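Local coordinates for ankyrin repeat domain-containing protein EMB506, chloroplastic (Arabidopsis thaliana, PDB 6JD6) that takes part in early proplastid differentiation during embryo development and, with its ankyrin-repeat partner AKR, probably guides cargo from the inner envelope to the thylakoid Tat pathway, at residues W113-Q117 and L136-D142; L116-L121 and Q146-A152. Numbering follows the deposited sequence.

Interaction 1: W113-Q117 and L136-D142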
loop_
_atom_site.group_PDB
_atom_site.type_symbol
_atom_site.label_atom_id
_atom_site.label_comp_id
_atom_site.label_asym_id
_atom_site.label_seq_id
_atom_site.Cartn_x
_atom_site.Cartn_y
_atom_site.Cartn_z
ATOM N N TRP A 113 7.588 -9.889 0.663
ATOM C CA TRP A 113 6.279 -10.461 0.345
ATOM C C TRP A 113 5.744 -11.381 1.433
ATOM O O TRP A 113 6.009 -12.583 1.437
ATOM C CB TRP A 113 6.332 -11.181 -1.009
ATOM C CG TRP A 113 7.136 -10.408 -1.993
ATOM C CD1 TRP A 113 8.335 -10.767 -2.543
ATOM C CD2 TRP A 113 6.835 -9.102 -2.499
ATOM N NE1 TRP A 113 8.785 -9.773 -3.381
ATOM C CE2 TRP A 113 7.884 -8.740 -3.368
ATOM C CE3 TRP A 113 5.777 -8.208 -2.305
ATOM C CZ2 TRP A 113 7.906 -7.519 -4.040
ATOM C CZ3 TRP A 113 5.797 -6.997 -2.978
ATOM C CH2 TRP A 113 6.855 -6.665 -3.835
ATOM N N LYS A 114 4.995 -10.790 2.357
ATOM C CA LYS A 114 4.299 -11.526 3.402
ATOM C C LYS A 114 2.927 -11.937 2.880
ATOM O O LYS A 114 2.182 -11.099 2.368
ATOM C CB LYS A 114 4.153 -10.648 4.645
ATOM C CG LYS A 114 5.379 -10.629 5.550
ATOM C CD LYS A 114 5.133 -11.492 6.781
ATOM C CE LYS A 114 6.352 -11.573 7.672
ATOM N NZ LYS A 114 7.507 -12.180 6.954
ATOM N N PRO A 115 2.592 -13.233 3.002
ATOM C CA PRO A 115 1.359 -13.801 2.441
ATOM C C PRO A 115 0.101 -13.046 2.864
ATOM O O PRO A 115 -0.712 -12.716 2.005
ATOM C CB PRO A 115 1.336 -15.225 3.007
ATOM C CG PRO A 115 2.759 -15.545 3.273
ATOM C CD PRO A 115 3.410 -14.252 3.682
ATOM N N LEU A 116 -0.054 -12.771 4.158
ATOM C CA LEU A 116 -1.221 -12.031 4.635
ATOM C C LEU A 116 -1.321 -10.652 3.989
ATOM O O LEU A 116 -2.411 -10.201 3.635
ATOM C CB LEU A 116 -1.196 -11.880 6.155
ATOM C CG LEU A 116 -1.920 -12.932 6.994
ATOM C CD1 LEU A 116 -2.011 -12.464 8.446
ATOM C CD2 LEU A 116 -3.300 -13.246 6.426
ATOM N N GLN A 117 -0.181 -9.987 3.843
ATOM C CA GLN A 117 -0.144 -8.668 3.225
ATOM C C GLN A 117 -0.541 -8.752 1.755
ATOM O O GLN A 117 -1.386 -7.989 1.290
ATOM C CB GLN A 117 1.248 -8.048 3.355
ATOM C CG GLN A 117 1.655 -7.680 4.776
ATOM C CD GLN A 117 2.930 -6.849 4.808
ATOM O OE1 GLN A 117 3.375 -6.337 3.779
ATOM N NE2 GLN A 117 3.524 -6.712 5.991
ATOM N N LEU A 136 -1.286 -18.834 11.944
ATOM C CA LEU A 136 -0.549 -17.593 11.726
ATOM C C LEU A 136 -1.209 -16.441 12.484
ATOM O O LEU A 136 -2.406 -16.195 12.335
ATOM C CB LEU A 136 -0.453 -17.256 10.235
ATOM C CG LEU A 136 0.268 -15.942 9.920
ATOM C CD1 LEU A 136 1.725 -15.998 10.371
ATOM C CD2 LEU A 136 0.168 -15.592 8.436
ATOM N N ASP A 137 -0.427 -15.750 13.305
ATOM C CA ASP A 137 -0.935 -14.629 14.088
ATOM C C ASP A 137 -1.455 -13.539 13.155
ATOM O O ASP A 137 -0.767 -13.127 12.225
ATOM C CB ASP A 137 0.169 -14.092 15.004
ATOM C CG ASP A 137 -0.278 -12.901 15.842
ATOM O OD1 ASP A 137 -1.485 -12.589 15.869
ATOM O OD2 ASP A 137 0.590 -12.281 16.490
ATOM N N ILE A 138 -2.679 -13.082 13.400
ATOM C CA ILE A 138 -3.271 -12.029 12.581
ATOM C C ILE A 138 -2.431 -10.747 12.655
ATOM O O ILE A 138 -2.377 -9.973 11.701
ATOM C CB ILE A 138 -4.745 -11.760 12.984
ATOM C CG1 ILE A 138 -5.428 -10.822 11.987
ATOM C CG2 ILE A 138 -4.839 -11.224 14.415
ATOM C CD1 ILE A 138 -6.935 -10.725 12.181
ATOM N N ASP A 139 -1.750 -10.552 13.781
ATOM C CA ASP A 139 -0.884 -9.391 13.969
ATOM C C ASP A 139 0.588 -9.712 13.714
ATOM O O ASP A 139 1.474 -9.041 14.244
ATOM C CB ASP A 139 -1.043 -8.823 15.381
ATOM C CG ASP A 139 -2.435 -8.289 15.638
ATOM O OD1 ASP A 139 -3.011 -7.661 14.724
ATOM O OD2 ASP A 139 -2.951 -8.497 16.757
ATOM N N ASP A 140 0.842 -10.743 12.915
ATOM C CA ASP A 140 2.198 -11.054 12.474
ATOM C C ASP A 140 2.827 -9.836 11.792
ATOM O O ASP A 140 2.208 -9.219 10.926
ATOM C CB ASP A 140 2.175 -12.244 11.512
ATOM C CG ASP A 140 3.550 -12.598 10.992
ATOM O OD1 ASP A 140 3.825 -12.319 9.805
ATOM O OD2 ASP A 140 4.357 -13.147 11.775
ATOM N N VAL A 141 4.046 -9.484 12.194
ATOM C CA VAL A 141 4.707 -8.288 11.665
ATOM C C VAL A 141 5.826 -8.608 10.676
ATOM O O VAL A 141 6.432 -9.677 10.734
ATOM C CB VAL A 141 5.282 -7.405 12.793
ATOM C CG1 VAL A 141 4.161 -6.827 13.644
ATOM C CG2 VAL A 141 6.256 -8.197 13.648
ATOM N N ASP A 142 6.103 -7.674 9.770
ATOM C CA ASP A 142 7.204 -7.846 8.827
ATOM C C ASP A 142 8.476 -7.134 9.287
ATOM O O ASP A 142 8.633 -6.818 10.468
ATOM C CB ASP A 142 6.807 -7.426 7.400
ATOM C CG ASP A 142 6.469 -5.942 7.276
ATOM O OD1 ASP A 142 6.810 -5.145 8.178
ATOM O OD2 ASP A 142 5.865 -5.565 6.248
HETATM O O HOH W 1 2.829 -8.464 8.002
#
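Residues 113-117 lead into the first helix of ankyrin repeat 1, helix 115-121, with Lys114 at the N-cap position. After the second helix, residues 136-142 form an irregular loop between successive repeats, at the place of the ankyrin finger but without regular strand, and fold back on the first helix of repeat 1. The CA atoms come closest at Lys114 and Asp142, 7.2 Å apart, and at Leu116 and Ile138, 8.2 Å apart. A type I beta turn runs from Asp137 to Asp140, closed by Asp140 N to Asp137 O at 3.0 Å. Asp137 OD1 also accepts from Asp139 N at 2.9 Å, an Asx turn. At one end the contact is apolar. Leu116 CG packs on Leu136 CD2 at 3.7 Å, and Leu116 CD1 lies 4.0 Å from Asp137 O. Met128 of helix 125-133 also touches Leu116. At the other end the contact is polar. Gln117 NE2 donates to Asp142 OD2 at 2.6 Å, in a nearly straight bond. A water accepts from Gln117 NE2 at 2.8 Å and has Asp140 O within donating distance at 3.1 Å. Asp142 OD1 turns to the backbone N atoms of Asp144 and Gln146. Lys114 lies across the loop: Lys114 CE is 3.4 Å from Asp140 OD1 and 3.6 Å from Val141 O, and Lys114 CG is 4.0 Å from Asp142 CB. Trp113 does not reach the loop and instead meets an aromatic side chain of the partner ankyrin-repeat chain. Apolar packing at Leu136 and the Gln117-Asp142 hydrogen bond thus hold two parts of residues 136-142 against the start of helix 115-121.

Interaction 2: L116-L121 and Q146-A152; sequences LQTLAL and QTALHKA. With SO4 (sulfate ion), chain K.
This is the stacking of successive ankyrin repeats, first helix of repeat 1 against first helix of repeat 2. Residues 116-121 are helical throughout. In the second segment, Gln146 and Thr147 are extended and residues 148-152 are helical. The short helix axes run in similar directions, at a crossing angle of -33°, and approach to 8.7 Å. The CA register pairs Gln117 with Ala148 at 4.7 Å and Ala120 with Ala152 at 5.8 Å. Leu116 CB starts the contact, 3.9 Å from Ala148 CB. Gln117, chi1 m and chi2 t, reaches the start of the second helix. Gln117 CG lies 4.2 Å from Ala148 CA. Lys151, with chi1 near -102°, then m, t, p, brings its NZ to donate to Gln117 OE1 at 2.9 Å. Gln117 NE2 donates to Asp142 OD2 and to a water, which has Gln146 O within donating distance at 2.9 Å. Ala120 CB lies 4.3 Å from Ala152 CB; small residues allow the close approach. Leu121, m then t, brings CD2 to 3.4 Å from Lys151 O. Thr147 N-caps the second helix through weak bonds from Leu149 N and His150 N to its OG1. Thr147 and His150 form the capping box of the TALH sequence: Thr147 N donates to His150 ND1 at 3.0 Å. Gln146 NE2 bonds to Asp175 OD2 and, weakly, to a sulfate probably from the crystallisation liquor, at SO4 O2 2.8 Å away.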
loop_
_atom_site.group_PDB
_atom_site.type_symbol
_atom_site.label_atom_id
_atom_site.label_comp_id
_atom_site.label_asym_id
_atom_site.label_seq_id
_atom_site.Cartn_x
_atom_site.Cartn_y
_atom_site.Cartn_z
ATOM N N LEU A 116 -0.054 -12.771 4.158
ATOM C CA LEU A 116 -1.221 -12.031 4.635
ATOM C C LEU A 116 -1.321 -10.652 3.989
ATOM O O LEU A 116 -2.411 -10.201 3.635
ATOM C CB LEU A 116 -1.196 -11.880 6.155
ATOM C CG LEU A 116 -1.920 -12.932 6.994
ATOM C CD1 LEU A 116 -2.011 -12.464 8.446
ATOM C CD2 LEU A 116 -3.300 -13.246 6.426
ATOM N N GLN A 117 -0.181 -9.987 3.843
ATOM C CA GLN A 117 -0.144 -8.668 3.225
ATOM C C GLN A 117 -0.541 -8.752 1.755
ATOM O O GLN A 117 -1.386 -7.989 1.290
ATOM C CB GLN A 117 1.248 -8.048 3.355
ATOM C CG GLN A 117 1.655 -7.680 4.776
ATOM C CD GLN A 117 2.930 -6.849 4.808
ATOM O OE1 GLN A 117 3.375 -6.337 3.779
ATOM N NE2 GLN A 117 3.524 -6.712 5.991
ATOM N N THR A 118 0.069 -9.688 1.035
ATOM C CA THR A 118 -0.206 -9.862 -0.389
ATOM C C THR A 118 -1.661 -10.251 -0.629
ATOM O O THR A 118 -2.324 -9.703 -1.513
ATOM C CB THR A 118 0.730 -10.918 -1.017
ATOM O OG1 THR A 118 2.090 -10.458 -0.943
ATOM C CG2 THR A 118 0.367 -11.162 -2.469
ATOM N N LEU A 119 -2.160 -11.191 0.171
ATOM C CA LEU A 119 -3.544 -11.628 0.042
ATOM C C LEU A 119 -4.503 -10.480 0.356
ATOM O O LEU A 119 -5.547 -10.336 -0.282
ATOM C CB LEU A 119 -3.817 -12.833 0.943
ATOM C CG LEU A 119 -3.103 -14.134 0.557
ATOM C CD1 LEU A 119 -3.310 -15.202 1.625
ATOM C CD2 LEU A 119 -3.557 -14.641 -0.816
ATOM N N ALA A 120 -4.141 -9.659 1.337
ATOM C CA ALA A 120 -4.933 -8.478 1.667
ATOM C C ALA A 120 -5.013 -7.514 0.486
ATOM O O ALA A 120 -6.092 -7.050 0.126
ATOM C CB ALA A 120 -4.359 -7.774 2.892
ATOM N N LEU A 121 -3.865 -7.212 -0.116
ATOM C CA LEU A 121 -3.827 -6.261 -1.221
ATOM C C LEU A 121 -4.472 -6.822 -2.495
ATOM O O LEU A 121 -4.896 -6.063 -3.368
ATOM C CB LEU A 121 -2.393 -5.795 -1.487
ATOM C CG LEU A 121 -1.734 -4.943 -0.390
ATOM C CD1 LEU A 121 -0.288 -4.645 -0.733
ATOM C CD2 LEU A 121 -2.503 -3.636 -0.136
ATOM N N GLN A 146 5.170 -3.935 10.386
ATOM C CA GLN A 146 3.818 -3.722 9.880
ATOM C C GLN A 146 3.036 -5.026 9.844
ATOM O O GLN A 146 3.580 -6.080 9.508
ATOM C CB GLN A 146 3.848 -3.111 8.478
ATOM C CG GLN A 146 4.383 -1.685 8.422
ATOM C CD GLN A 146 4.235 -1.064 7.043
ATOM O OE1 GLN A 146 4.198 -1.768 6.033
ATOM N NE2 GLN A 146 4.143 0.259 6.996
ATOM N N THR A 147 1.755 -4.949 10.186
ATOM C CA THR A 147 0.877 -6.104 10.100
ATOM C C THR A 147 0.081 -6.026 8.807
ATOM O O THR A 147 0.192 -5.055 8.056
ATOM C CB THR A 147 -0.114 -6.149 11.275
ATOM O OG1 THR A 147 -1.042 -5.064 11.154
ATOM C CG2 THR A 147 0.622 -6.040 12.604
ATOM N N ALA A 148 -0.724 -7.050 8.555
ATOM C CA ALA A 148 -1.609 -7.061 7.401
ATOM C C ALA A 148 -2.580 -5.881 7.434
ATOM O O ALA A 148 -2.962 -5.358 6.387
ATOM C CB ALA A 148 -2.370 -8.371 7.335
ATOM N N LEU A 149 -2.984 -5.473 8.636
ATOM C CA LEU A 149 -3.881 -4.327 8.786
ATOM C C LEU A 149 -3.229 -3.040 8.273
ATOM O O LEU A 149 -3.843 -2.296 7.511
ATOM C CB LEU A 149 -4.324 -4.157 10.244
ATOM C CG LEU A 149 -5.267 -2.985 10.529
ATOM C CD1 LEU A 149 -6.575 -3.144 9.757
ATOM C CD2 LEU A 149 -5.542 -2.842 12.028
ATOM N N HIS A 150 -1.996 -2.780 8.702
ATOM C CA HIS A 150 -1.236 -1.628 8.213
ATOM C C HIS A 150 -1.229 -1.604 6.688
ATOM O O HIS A 150 -1.536 -0.586 6.071
ATOM C CB HIS A 150 0.217 -1.685 8.687
ATOM C CG HIS A 150 0.418 -1.300 10.121
ATOM N ND1 HIS A 150 0.813 -2.203 11.083
ATOM C CD2 HIS A 150 0.322 -0.102 10.746
ATOM C CE1 HIS A 150 0.935 -1.582 12.244
ATOM N NE2 HIS A 150 0.644 -0.305 12.066
ATOM N N LYS A 151 -0.876 -2.738 6.089
ATOM C CA LYS A 151 -0.747 -2.829 4.638
ATOM C C LYS A 151 -2.073 -2.672 3.919
ATOM O O LYS A 151 -2.149 -2.006 2.883
ATOM C CB LYS A 151 -0.097 -4.148 4.231
ATOM C CG LYS A 151 1.349 -3.995 3.878
ATOM C CD LYS A 151 1.530 -3.011 2.737
ATOM C CE LYS A 151 2.965 -2.538 2.692
ATOM N NZ LYS A 151 3.886 -3.700 2.644
ATOM N N ALA A 152 -3.110 -3.291 4.469
ATOM C CA ALA A 152 -4.446 -3.200 3.896
ATOM C C ALA A 152 -4.924 -1.752 3.867
ATOM O O ALA A 152 -5.654 -1.342 2.961
ATOM C CB ALA A 152 -5.418 -4.062 4.688
HETATM S S SO4 K . 5.611 2.844 4.020
HETATM O O1 SO4 K . 4.842 4.077 4.176
HETATM O O2 SO4 K . 5.480 2.027 5.223
HETATM O O3 SO4 K . 5.102 2.091 2.878
HETATM O O4 SO4 K . 7.019 3.174 3.806
HETATM O O HOH W 1 2.829 -8.464 8.002
#

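Both interactions start from helix 115-121 and share Leu116 and Gln117. Interaction 1 joins that helix to the loop that leads from repeat 1 to repeat 2, and is only partly buried. Interaction 2 joins it to the first helix of repeat 2 and is buried, with alanines and leucines beside the long side chains of Gln117 and Lys151. Acidic side chains mark the loop contact, while alanines and a lysine-glutamine bond mark the helix contact. Gln117 links the two: its NE2 serves the loop and its OE1 serves helix 148-154. One water belongs to both contacts. They also touch directly, where Val141 CG1 lies 3.8 Å from Thr147 CG2, so the loop packs on the cap of the next repeat.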